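Local coordinates for hypothetical protein Atu2144 (Agrobacterium tumefaciens, PDB 2ODF) that is of unknown function but probably is an N-formylglutamate amidohydrolase-like enzyme related to zinc-dependent exopeptidases, at residues 98-101 / 107-110. Numbering follows the deposited sequence.
Sequences AMPV and DIPG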
# COMPACT_ATOMS: atom_id res chain seq x y z
N ALA A 98 -5.74 -0.97 -10.58
CA ALA A 98 -5.42 0.06 -9.57
C ALA A 98 -4.75 1.30 -10.19
O ALA A 98 -5.00 2.45 -9.77
CB ALA A 98 -4.54 -0.52 -8.44
N MET A 99 -3.89 1.02 -11.13
CA MET A 99 -3.14 2.01 -11.84
C MET A 99 -3.22 1.62 -13.29
O MET A 99 -2.39 0.93 -13.76
CB MET A 99 -1.70 2.07 -11.35
CG MET A 99 -1.58 2.40 -9.89
SD MET A 99 0.05 2.33 -9.09
CE MET A 99 -0.30 1.37 -7.75
N PRO A 100 -4.32 1.96 -13.92
CA PRO A 100 -4.64 1.30 -15.18
C PRO A 100 -3.82 1.79 -16.38
O PRO A 100 -3.66 2.99 -16.58
CB PRO A 100 -6.11 1.61 -15.37
CG PRO A 100 -6.31 2.94 -14.75
CD PRO A 100 -5.39 2.92 -13.54
N VAL A 101 -3.35 0.84 -17.18
CA VAL A 101 -2.58 1.17 -18.38
C VAL A 101 -3.45 1.71 -19.54
O VAL A 101 -2.94 2.39 -20.43
CB VAL A 101 -1.72 -0.02 -18.88
CG1 VAL A 101 -0.78 -0.46 -17.76
CG2 VAL A 101 -2.60 -1.20 -19.37
N ASP A 107 -4.97 4.54 -24.38
CA ASP A 107 -3.72 4.29 -23.70
C ASP A 107 -3.35 5.46 -22.77
O ASP A 107 -3.60 6.63 -23.07
CB ASP A 107 -2.65 4.09 -24.76
CG ASP A 107 -1.30 3.91 -24.17
OD1 ASP A 107 -1.10 2.93 -23.39
OD2 ASP A 107 -0.42 4.74 -24.47
N ILE A 108 -2.78 5.13 -21.61
CA ILE A 108 -2.39 6.15 -20.62
C ILE A 108 -0.87 6.13 -20.43
O ILE A 108 -0.37 5.39 -19.57
CB ILE A 108 -3.07 5.92 -19.25
CG1 ILE A 108 -4.60 5.79 -19.42
CG2 ILE A 108 -2.77 7.09 -18.28
CD1 ILE A 108 -5.28 5.07 -18.24
N PRO A 109 -0.14 6.93 -21.23
CA PRO A 109 1.33 6.92 -21.10
C PRO A 109 1.83 7.15 -19.69
O PRO A 109 2.83 6.54 -19.29
CB PRO A 109 1.80 8.06 -22.04
CG PRO A 109 0.75 8.11 -23.08
CD PRO A 109 -0.56 7.80 -22.34
N GLY A 110 1.12 7.97 -18.91
CA GLY A 110 1.48 8.22 -17.54
C GLY A 110 1.42 7.00 -16.65
O GLY A 110 1.98 7.02 -15.56
O HOH W 1 -0.11 2.60 -20.30
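Asp107 comes up beside Val101 with its carboxylate: the CA–CB bond leads off from the other segment, but with CG anti to the backbone N (chi1 176°) the group comes back, and OD1 of Asp107 lies 3.5 Å from O of Val101, two acceptors side by side without a bond between them. That carbonyl oxygen is where the contact gathers. The amide N of Ile108 donates to Val101 O at 3.0 Å in a moderately bent bond, reaching it from 33° off the carbonyl plane. A water, placed to donate to the same oxygen at 2.8 Å, also lies 2.9 Å from the O of Ile108 as a possible second acceptor and so can bridge the two backbones. The side chain of Ile108 adds a second contact, to the carbonyl and ring of Pro100. Its CB points at 98-101, and from CG1 the extended chi2 (159°) takes CD1 to a tight 3.1 Å from Pro100 O. The same methyl reaches the ring of Pro100, with CD1 4.2 Å from CG, while Leu85 touches this buried side chain from a neighbouring loop. Pro109 and Gly110 begin a 3-10 segment, and ND2 of Asn111 hydrogen-bonds to Pro100 O. Because Val101 directly precedes strand 102-103 and Ile108 directly follows strand 106-107, their amide-to-carbonyl bond sits at the base of a small two-stranded antiparallel hairpin, which in the sequence comes between strand 77-80 and helix 116-143.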